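Fatty acyl CoA synthetase FADD13 (FATTY-ACYL-CoA SYNTHETASE) (Mycobacterium tuberculosis, PDB 3R44) belongs to the ANL superfamily of acyl-CoA synthetase-like proteins, with a large AMP-binding portion followed by a smaller C-terminal domain. Local coordinates at residues 194-202 with 227-235; 245-254 with 268-278. One frame throughout, in Å; residues are numbered along the deposited sequence. Where two conformers were deposited one is given.

Contact 1 (194-202 with 227-235); sequences SVHSAASSW and TTVIFSAMR. With HIS (histidine), chain B.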
loop_
_atom_site.group_PDB
_atom_site.type_symbol
_atom_site.label_atom_id
_atom_site.label_comp_id
_atom_site.label_asym_id
_atom_site.label_seq_id
_atom_site.Cartn_x
_atom_site.Cartn_y
_atom_site.Cartn_z
ATOM N N SER A 194 7.605 -13.549 -5.292
ATOM C CA SER A 194 7.253 -12.646 -4.178
ATOM C C SER A 194 5.770 -12.383 -4.066
ATOM O O SER A 194 5.209 -12.321 -3.004
ATOM C CB SER A 194 8.183 -11.387 -4.178
ATOM O OG SER A 194 7.978 -10.542 -5.320
ATOM N N VAL A 195 5.116 -12.260 -5.207
ATOM C CA VAL A 195 3.717 -12.027 -5.294
ATOM C C VAL A 195 2.960 -13.253 -4.770
ATOM O O VAL A 195 2.000 -13.150 -3.989
ATOM C CB VAL A 195 3.383 -11.732 -6.823
ATOM C CG1 VAL A 195 1.972 -11.896 -7.163
ATOM C CG2 VAL A 195 3.891 -10.334 -7.185
ATOM N N HIS A 196 3.385 -14.417 -5.224
ATOM C CA HIS A 196 2.791 -15.660 -4.744
ATOM C C HIS A 196 2.968 -15.785 -3.221
ATOM O O HIS A 196 2.045 -16.183 -2.514
ATOM C CB HIS A 196 3.420 -16.842 -5.437
ATOM C CG HIS A 196 3.092 -18.157 -4.801
ATOM N ND1 HIS A 196 3.968 -18.817 -3.959
ATOM C CD2 HIS A 196 1.964 -18.902 -4.845
ATOM C CE1 HIS A 196 3.392 -19.933 -3.533
ATOM N NE2 HIS A 196 2.183 -20.017 -4.072
ATOM N N SER A 197 4.157 -15.456 -2.734
ATOM C CA SER A 197 4.424 -15.567 -1.294
ATOM C C SER A 197 3.545 -14.618 -0.495
ATOM O O SER A 197 3.018 -14.980 0.545
ATOM C CB SER A 197 5.889 -15.317 -1.017
ATOM O OG SER A 197 6.642 -16.427 -1.478
ATOM N N ALA A 198 3.368 -13.416 -0.997
ATOM C CA ALA A 198 2.568 -12.445 -0.312
ATOM C C ALA A 198 1.136 -12.885 -0.333
ATOM O O ALA A 198 0.452 -12.760 0.670
ATOM C CB ALA A 198 2.710 -11.058 -1.011
ATOM N N ALA A 199 0.675 -13.417 -1.468
ATOM C CA ALA A 199 -0.720 -13.865 -1.571
ATOM C C ALA A 199 -0.907 -15.030 -0.582
ATOM O O ALA A 199 -1.890 -15.100 0.161
ATOM C CB ALA A 199 -1.062 -14.283 -3.043
ATOM N N SER A 200 0.045 -15.947 -0.573
ATOM C CA SER A 200 -0.020 -17.106 0.350
ATOM C C SER A 200 0.019 -16.704 1.777
ATOM O O SER A 200 -0.689 -17.272 2.605
ATOM C CB SER A 200 1.156 -18.046 0.163
ATOM O OG SER A 200 1.160 -18.519 -1.137
ATOM N N SER A 201 0.857 -15.702 2.065
ATOM C CA SER A 201 0.963 -15.151 3.405
ATOM C C SER A 201 -0.417 -14.672 3.905
ATOM O O SER A 201 -0.900 -15.078 4.941
ATOM C CB SER A 201 1.939 -13.995 3.433
ATOM O OG SER A 201 2.038 -13.569 4.755
ATOM N N TRP A 202 -1.070 -13.848 3.112
ATOM C CA TRP A 202 -2.415 -13.382 3.482
ATOM C C TRP A 202 -3.408 -14.534 3.623
ATOM O O TRP A 202 -4.090 -14.684 4.631
ATOM C CB TRP A 202 -2.896 -12.448 2.390
ATOM C CG TRP A 202 -2.397 -11.087 2.516
ATOM C CD1 TRP A 202 -1.226 -10.540 2.009
ATOM C CD2 TRP A 202 -3.085 -10.042 3.127
ATOM N NE1 TRP A 202 -1.156 -9.195 2.332
ATOM C CE2 TRP A 202 -2.294 -8.870 3.005
ATOM C CE3 TRP A 202 -4.304 -9.977 3.831
ATOM C CZ2 TRP A 202 -2.682 -7.646 3.574
ATOM C CZ3 TRP A 202 -4.696 -8.773 4.360
ATOM C CH2 TRP A 202 -3.892 -7.612 4.218
ATOM N N THR A 227 -2.086 -7.499 -4.512
ATOM C CA THR A 227 -1.971 -8.749 -3.754
ATOM C C THR A 227 -3.356 -9.359 -3.469
ATOM O O THR A 227 -3.517 -10.583 -3.596
ATOM C CB THR A 227 -1.121 -8.505 -2.512
ATOM O OG1 THR A 227 0.186 -8.093 -2.948
ATOM C CG2 THR A 227 -1.022 -9.771 -1.654
ATOM N N THR A 228 -4.372 -8.523 -3.167
ATOM C CA THR A 228 -5.766 -8.964 -2.956
ATOM C C THR A 228 -6.327 -9.621 -4.183
ATOM O O THR A 228 -6.948 -10.661 -4.114
ATOM C CB THR A 228 -6.675 -7.793 -2.637
ATOM O OG1 THR A 228 -6.227 -7.202 -1.435
ATOM C CG2 THR A 228 -8.175 -8.168 -2.480
ATOM N N VAL A 229 -6.086 -9.041 -5.336
ATOM C CA VAL A 229 -6.563 -9.658 -6.582
ATOM C C VAL A 229 -5.955 -11.071 -6.763
ATOM O O VAL A 229 -6.625 -12.048 -7.116
ATOM C CB VAL A 229 -6.223 -8.742 -7.766
ATOM C CG1 VAL A 229 -6.309 -9.477 -9.161
ATOM C CG2 VAL A 229 -7.034 -7.412 -7.708
ATOM N N ILE A 230 -4.651 -11.182 -6.554
ATOM C CA ILE A 230 -3.936 -12.447 -6.703
ATOM C C ILE A 230 -4.342 -13.504 -5.641
ATOM O O ILE A 230 -4.564 -14.673 -5.954
ATOM C CB ILE A 230 -2.368 -12.244 -6.671
ATOM C CG1 ILE A 230 -1.909 -11.248 -7.760
ATOM C CG2 ILE A 230 -1.644 -13.603 -6.788
ATOM C CD1 ILE A 230 -2.508 -11.510 -9.056
ATOM N N PHE A 231 -4.470 -13.114 -4.392
ATOM C CA PHE A 231 -4.870 -14.101 -3.399
ATOM C C PHE A 231 -6.306 -14.506 -3.545
ATOM O O PHE A 231 -6.640 -15.616 -3.200
ATOM C CB PHE A 231 -4.415 -13.804 -1.955
ATOM C CG PHE A 231 -5.320 -12.890 -1.145
ATOM C CD1 PHE A 231 -4.783 -11.728 -0.560
ATOM C CD2 PHE A 231 -6.653 -13.193 -0.928
ATOM C CE1 PHE A 231 -5.598 -10.881 0.259
ATOM C CE2 PHE A 231 -7.464 -12.393 -0.105
ATOM C CZ PHE A 231 -6.939 -11.231 0.472
ATOM N N SER A 232 -7.097 -13.663 -4.183
ATOM C CA SER A 232 -8.464 -14.030 -4.525
ATOM C C SER A 232 -8.476 -15.214 -5.498
ATOM O O SER A 232 -9.254 -16.176 -5.333
ATOM C CB SER A 232 -9.246 -12.840 -5.076
ATOM O OG SER A 232 -9.536 -11.922 -4.026
ATOM N N ALA A 233 -7.680 -15.152 -6.561
ATOM C CA ALA A 233 -7.580 -16.300 -7.453
ATOM C C ALA A 233 -6.987 -17.524 -6.753
ATOM O O ALA A 233 -7.408 -18.674 -6.960
ATOM C CB ALA A 233 -6.775 -15.940 -8.711
ATOM N N MET A 234 -5.972 -17.300 -5.949
ATOM C CA MET A 234 -5.343 -18.380 -5.207
ATOM C C MET A 234 -6.335 -19.155 -4.346
ATOM O O MET A 234 -6.355 -20.383 -4.373
ATOM C CB MET A 234 -4.196 -17.855 -4.322
ATOM C CG MET A 234 -3.604 -18.937 -3.509
ATOM S SD MET A 234 -2.059 -18.409 -2.784
ATOM C CE MET A 234 -1.183 -17.768 -4.198
ATOM N N ARG A 235 -7.199 -18.441 -3.647
ATOM C CA ARG A 235 -8.130 -19.076 -2.707
ATOM C C ARG A 235 -9.512 -19.369 -3.335
ATOM O O ARG A 235 -10.283 -20.140 -2.763
ATOM C CB ARG A 235 -8.227 -18.197 -1.468
ATOM C CG ARG A 235 -9.317 -18.532 -0.366
ATOM C CD ARG A 235 -9.051 -19.783 0.466
ATOM N NE ARG A 235 -9.398 -20.973 -0.268
ATOM C CZ ARG A 235 -9.435 -22.208 0.235
ATOM N NH1 ARG A 235 -9.803 -23.186 -0.564
ATOM N NH2 ARG A 235 -9.133 -22.465 1.519
HETATM N N HIS B . 6.908 -21.640 -4.778
HETATM C CA HIS B . 6.505 -21.019 -6.063
HETATM C C HIS B . 6.965 -19.579 -6.117
HETATM O O HIS B . 7.716 -19.110 -6.977
HETATM C CB HIS B . 4.974 -21.139 -6.212
HETATM C CG HIS B . 4.357 -20.195 -7.191
HETATM N ND1 HIS B . 3.131 -20.459 -7.780
HETATM C CD2 HIS B . 4.771 -18.994 -7.689
HETATM C CE1 HIS B . 2.817 -19.455 -8.590
HETATM N NE2 HIS B . 3.787 -18.552 -8.543
HETATM O OXT HIS B . 6.571 -18.808 -5.247
#
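A buried helix-helix crossing in the AMP-binding part of the chain is built round Ala199 and Met234, and at one end it runs into the pocket that holds the histidine ligand. The segment axes approach to 8.6 Å at a signed crossing angle of -71°. Ala199 sits at the crossing, where its small side chain allows close approach: its CB lies 3.6 Å from Phe231 CB, with Ile230 CG2 and Met234 CE also against the methyl. No hydrogen bond links the two segments. Met234 leaves with CG anti to its backbone N (chi1 177°) and bends at chi3, which carries CE to 3.4 Å from His196 CD2 and leaves SD 3.6 Å from Ser200 OG. The ligand lies across one face of the His196 ring, its CG 3.4 Å above the ring centre, and its OXT is 2.9 Å from His196 ND1. Ser200 OG lies over the opposite face, toward the rim, and donates to His196 O. Farther along, Trp202 CB packs on Phe231 CD1 (3.6 Å); the five-membered ring of Trp202 and the Phe231 ring are near parallel (21°) but slid apart, so they barely overlap. Thr227 CG2 lies 3.7 Å from Trp202 CD1, while Trp202 NE1 bonds to Gly322 O and Thr227 OG1 to Cys321 O. Helix 18-28 packs on Val195, His196, Ile230 and Met234, helix 79-91 covers Ile230, and strand 213-216 lies against Phe231.

Contact 2 (245-254 with 268-278); sequences FDATKVWSLI and ILNFMRQVPEF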
loop_
_atom_site.group_PDB
_atom_site.type_symbol
_atom_site.label_atom_id
_atom_site.label_comp_id
_atom_site.label_asym_id
_atom_site.label_seq_id
_atom_site.Cartn_x
_atom_site.Cartn_y
_atom_site.Cartn_z
ATOM N N PHE A 245 -15.138 4.605 -4.984
ATOM C CA PHE A 245 -15.757 4.457 -3.664
ATOM C C PHE A 245 -16.812 5.539 -3.453
ATOM O O PHE A 245 -16.539 6.712 -3.713
ATOM C CB PHE A 245 -14.732 4.495 -2.523
ATOM C CG PHE A 245 -15.370 4.489 -1.147
ATOM C CD1 PHE A 245 -15.978 3.338 -0.663
ATOM C CD2 PHE A 245 -15.411 5.646 -0.370
ATOM C CE1 PHE A 245 -16.590 3.330 0.575
ATOM C CE2 PHE A 245 -15.996 5.629 0.889
ATOM C CZ PHE A 245 -16.602 4.455 1.344
ATOM N N ASP A 246 -18.014 5.130 -3.034
ATOM C CA ASP A 246 -19.071 6.040 -2.640
ATOM C C ASP A 246 -19.700 5.500 -1.377
ATOM O O ASP A 246 -20.356 4.455 -1.407
ATOM C CB ASP A 246 -20.152 6.108 -3.726
ATOM C CG ASP A 246 -21.180 7.167 -3.458
ATOM O OD1 ASP A 246 -21.352 7.578 -2.290
ATOM O OD2 ASP A 246 -21.834 7.623 -4.430
ATOM N N ALA A 247 -19.522 6.195 -0.278
ATOM C CA ALA A 247 -19.987 5.663 1.014
ATOM C C ALA A 247 -21.500 5.517 1.072
ATOM O O ALA A 247 -22.033 4.681 1.813
ATOM C CB ALA A 247 -19.484 6.559 2.210
ATOM N N THR A 248 -22.197 6.339 0.303
ATOM C CA THR A 248 -23.649 6.247 0.238
ATOM C C THR A 248 -24.187 5.099 -0.602
ATOM O O THR A 248 -25.388 4.915 -0.644
ATOM C CB THR A 248 -24.295 7.557 -0.258
ATOM O OG1 THR A 248 -23.964 7.774 -1.641
ATOM C CG2 THR A 248 -23.830 8.727 0.652
ATOM N N LYS A 249 -23.313 4.390 -1.320
ATOM C CA LYS A 249 -23.693 3.282 -2.193
ATOM C C LYS A 249 -23.083 1.957 -1.748
ATOM O O LYS A 249 -23.513 0.877 -2.217
ATOM C CB LYS A 249 -23.259 3.545 -3.645
ATOM C CG LYS A 249 -23.894 4.771 -4.274
ATOM C CD LYS A 249 -24.091 4.577 -5.783
ATOM C CE LYS A 249 -24.778 5.800 -6.406
ATOM N NZ LYS A 249 -23.664 6.673 -6.958
ATOM N N VAL A 250 -22.102 1.992 -0.854
ATOM C CA VAL A 250 -21.323 0.771 -0.559
ATOM C C VAL A 250 -22.078 -0.299 0.234
ATOM O O VAL A 250 -21.931 -1.490 -0.037
ATOM C CB VAL A 250 -19.962 1.119 0.072
ATOM C CG1 VAL A 250 -20.137 1.768 1.391
ATOM C CG2 VAL A 250 -18.993 -0.119 0.146
ATOM N N TRP A 251 -22.925 0.105 1.175
ATOM C CA TRP A 251 -23.626 -0.902 1.983
ATOM C C TRP A 251 -24.602 -1.677 1.116
ATOM O O TRP A 251 -24.782 -2.858 1.321
ATOM C CB TRP A 251 -24.327 -0.304 3.202
ATOM C CG TRP A 251 -23.383 0.076 4.327
ATOM C CD1 TRP A 251 -23.083 1.331 4.727
ATOM C CD2 TRP A 251 -22.598 -0.805 5.143
ATOM N NE1 TRP A 251 -22.173 1.303 5.756
ATOM C CE2 TRP A 251 -21.824 0.012 6.007
ATOM C CE3 TRP A 251 -22.422 -2.183 5.192
ATOM C CZ2 TRP A 251 -20.947 -0.514 6.959
ATOM C CZ3 TRP A 251 -21.538 -2.717 6.147
ATOM C CH2 TRP A 251 -20.810 -1.885 7.003
ATOM N N SER A 252 -25.271 -1.004 0.186
ATOM C CA SER A 252 -26.184 -1.667 -0.739
ATOM C C SER A 252 -25.439 -2.727 -1.534
ATOM O O SER A 252 -25.956 -3.783 -1.848
ATOM C CB SER A 252 -26.765 -0.646 -1.730
ATOM O OG SER A 252 -27.745 -1.249 -2.550
ATOM N N LEU A 253 -24.216 -2.399 -1.899
ATOM C CA LEU A 253 -23.424 -3.253 -2.742
ATOM C C LEU A 253 -23.036 -4.451 -1.906
ATOM O O LEU A 253 -23.069 -5.584 -2.396
ATOM C CB LEU A 253 -22.176 -2.493 -3.219
ATOM C CG LEU A 253 -21.147 -3.331 -3.989
ATOM C CD1 LEU A 253 -21.811 -4.112 -5.146
ATOM C CD2 LEU A 253 -19.931 -2.476 -4.491
ATOM N N ILE A 254 -22.648 -4.194 -0.660
ATOM C CA ILE A 254 -22.228 -5.241 0.278
ATOM C C ILE A 254 -23.387 -6.247 0.527
ATOM O O ILE A 254 -23.194 -7.480 0.548
ATOM C CB ILE A 254 -21.728 -4.598 1.586
ATOM C CG1 ILE A 254 -20.280 -4.121 1.423
ATOM C CG2 ILE A 254 -21.874 -5.531 2.796
ATOM C CD1 ILE A 254 -19.798 -3.253 2.598
ATOM N N ILE A 268 -12.517 5.379 5.316
ATOM C CA ILE A 268 -13.625 4.689 4.630
ATOM C C ILE A 268 -14.558 4.111 5.658
ATOM O O ILE A 268 -15.749 4.286 5.540
ATOM C CB ILE A 268 -13.141 3.553 3.648
ATOM C CG1 ILE A 268 -12.750 4.139 2.321
ATOM C CG2 ILE A 268 -14.232 2.424 3.390
ATOM C CD1 ILE A 268 -12.106 3.095 1.353
ATOM N N LEU A 269 -14.007 3.420 6.667
ATOM C CA LEU A 269 -14.828 2.817 7.654
ATOM C C LEU A 269 -15.543 3.870 8.514
ATOM O O LEU A 269 -16.662 3.645 8.955
ATOM C CB LEU A 269 -14.016 1.924 8.566
ATOM C CG LEU A 269 -13.470 0.649 7.863
ATOM C CD1 LEU A 269 -13.104 -0.320 8.915
ATOM C CD2 LEU A 269 -14.516 0.033 6.908
ATOM N N ASN A 270 -14.882 4.995 8.753
ATOM C CA ASN A 270 -15.516 6.092 9.434
ATOM C C ASN A 270 -16.670 6.666 8.611
ATOM O O ASN A 270 -17.799 6.860 9.138
ATOM C CB ASN A 270 -14.480 7.165 9.719
ATOM C CG ASN A 270 -14.994 8.204 10.647
ATOM O OD1 ASN A 270 -14.835 9.427 10.393
ATOM N ND2 ASN A 270 -15.646 7.762 11.730
ATOM N N PHE A 271 -16.461 6.927 7.321
ATOM C CA PHE A 271 -17.582 7.432 6.537
ATOM C C PHE A 271 -18.741 6.472 6.461
ATOM O O PHE A 271 -19.906 6.896 6.526
ATOM C CB PHE A 271 -17.127 7.856 5.143
ATOM C CG PHE A 271 -16.148 8.990 5.176
ATOM C CD1 PHE A 271 -16.382 10.090 6.000
ATOM C CD2 PHE A 271 -15.018 8.985 4.367
ATOM C CE1 PHE A 271 -15.492 11.170 6.016
ATOM C CE2 PHE A 271 -14.120 10.065 4.409
ATOM C CZ PHE A 271 -14.353 11.125 5.210
ATOM N N MET A 272 -18.431 5.183 6.385
ATOM C CA MET A 272 -19.417 4.127 6.229
ATOM C C MET A 272 -20.297 4.010 7.481
ATOM O O MET A 272 -21.456 3.546 7.413
ATOM C CB MET A 272 -18.730 2.797 5.902
ATOM C CG MET A 272 -18.313 2.783 4.447
ATOM S SD MET A 272 -17.446 1.293 4.027
ATOM C CE MET A 272 -18.515 -0.043 4.336
ATOM N N ARG A 273 -19.753 4.462 8.605
ATOM C CA ARG A 273 -20.484 4.472 9.865
ATOM C C ARG A 273 -21.471 5.642 9.919
ATOM O O ARG A 273 -22.444 5.603 10.679
ATOM C CB ARG A 273 -19.491 4.522 11.026
ATOM C CG ARG A 273 -20.112 4.391 12.368
ATOM C CD ARG A 273 -19.920 5.628 13.179
ATOM N NE ARG A 273 -20.569 5.546 14.487
ATOM C CZ ARG A 273 -21.874 5.452 14.686
ATOM N NH1 ARG A 273 -22.713 5.370 13.665
ATOM N NH2 ARG A 273 -22.332 5.399 15.930
ATOM N N GLN A 274 -21.229 6.685 9.124
ATOM C CA GLN A 274 -22.081 7.881 9.192
ATOM C C GLN A 274 -23.295 7.883 8.260
ATOM O O GLN A 274 -24.282 8.619 8.529
ATOM C CB GLN A 274 -21.257 9.150 8.983
ATOM C CG GLN A 274 -19.906 9.151 9.642
ATOM C CD GLN A 274 -20.008 8.999 11.140
ATOM O OE1 GLN A 274 -21.067 9.272 11.746
ATOM N NE2 GLN A 274 -18.921 8.602 11.755
ATOM N N VAL A 275 -23.272 7.060 7.222
ATOM C CA VAL A 275 -24.377 7.046 6.228
ATOM C C VAL A 275 -25.616 6.319 6.784
ATOM O O VAL A 275 -25.459 5.433 7.652
ATOM C CB VAL A 275 -23.904 6.472 4.923
ATOM C CG1 VAL A 275 -22.806 7.410 4.393
ATOM C CG2 VAL A 275 -23.367 5.061 5.077
ATOM N N PRO A 276 -26.823 6.697 6.313
ATOM C CA PRO A 276 -28.108 6.147 6.797
ATOM C C PRO A 276 -28.113 4.628 6.693
ATOM O O PRO A 276 -28.705 3.944 7.542
ATOM C CB PRO A 276 -29.119 6.730 5.801
ATOM C CG PRO A 276 -28.573 8.070 5.490
ATOM C CD PRO A 276 -27.055 7.856 5.433
ATOM N N GLU A 277 -27.429 4.099 5.674
ATOM C CA GLU A 277 -27.402 2.654 5.495
ATOM C C GLU A 277 -26.756 1.856 6.639
ATOM O O GLU A 277 -27.038 0.666 6.757
ATOM C CB GLU A 277 -26.799 2.255 4.152
ATOM C CG GLU A 277 -27.651 2.696 2.956
ATOM C CD GLU A 277 -27.550 4.225 2.632
ATOM O OE1 GLU A 277 -26.635 4.995 3.137
ATOM O OE2 GLU A 277 -28.453 4.675 1.870
ATOM N N PHE A 278 -25.863 2.462 7.412
ATOM C CA PHE A 278 -25.186 1.755 8.513
ATOM C C PHE A 278 -26.180 1.272 9.566
ATOM O O PHE A 278 -26.094 0.134 10.027
ATOM C CB PHE A 278 -24.183 2.674 9.174
ATOM C CG PHE A 278 -23.388 2.027 10.270
ATOM C CD1 PHE A 278 -22.387 1.165 9.984
ATOM C CD2 PHE A 278 -23.660 2.289 11.596
ATOM C CE1 PHE A 278 -21.628 0.590 11.012
ATOM C CE2 PHE A 278 -22.945 1.692 12.615
ATOM C CZ PHE A 278 -21.957 0.841 12.341
HETATM O O HOH W 1 -24.048 2.981 1.966
#
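Trp251 gives the one direct hydrogen bond between these segments: NE1 donates to Met272 O over 2.9 Å, nearly straight at 168°, with the acceptor close to the indole plane. A water bridges Ala247 O and Trp251 N within 245-254 and reaches across only by a weak bond to Glu277 OE1. Contacts with ring faces come next. Met272 bends at chi3 (60°), bringing CE over the six-membered ring of Trp251, 3.9 Å from its centroid, while Phe278 CA lies over the opposite face. Ile268 CG1 makes a CH-pi contact with the face of Phe245, 3.9 Å from the centroid. Met272 SD makes Met-aromatic contacts at the Phe245 edge and obliquely to Trp251. Apolar packing includes Val250 CG1 on Met272 CG (3.7 Å), Glu277 CB on Trp251 CB (3.7 Å), Val275 CG2 at the indole edge, and Ala247 CB facing Phe271 CB. Asp246 N-caps the first helix, its OD1 accepting from both Thr248 N and Thr248 OG1. The axes of 247-254 and 268-274 cross at -84°. Strands 238-241, 261-264 and 288-291 are parallel members of one sheet, so these helices connect two consecutive beta-alpha-beta crossovers and pack on each other beside it, Val250 on Leu215 and Met272 on Phe289.

Contact 1 closes before contact 2 opens along the chain, and both belong to the AMP-binding part of the protein. Their centres lie about 27 Å apart and their nearest atoms about 12 Å, so they do not touch. Strand 213-216 joins them indirectly: Phe231 of contact 1 packs on Leu214, whereas Val250 and Ile254 of contact 2 pack on Leu215, the next residue along that strand. Contact 1 is the more central, its centre about 14 Å from the chain centre against about 22 Å for contact 2, and it alone supplies a residue, His196, to the histidine pocket. Residues 245-254 and 268-278 contribute none.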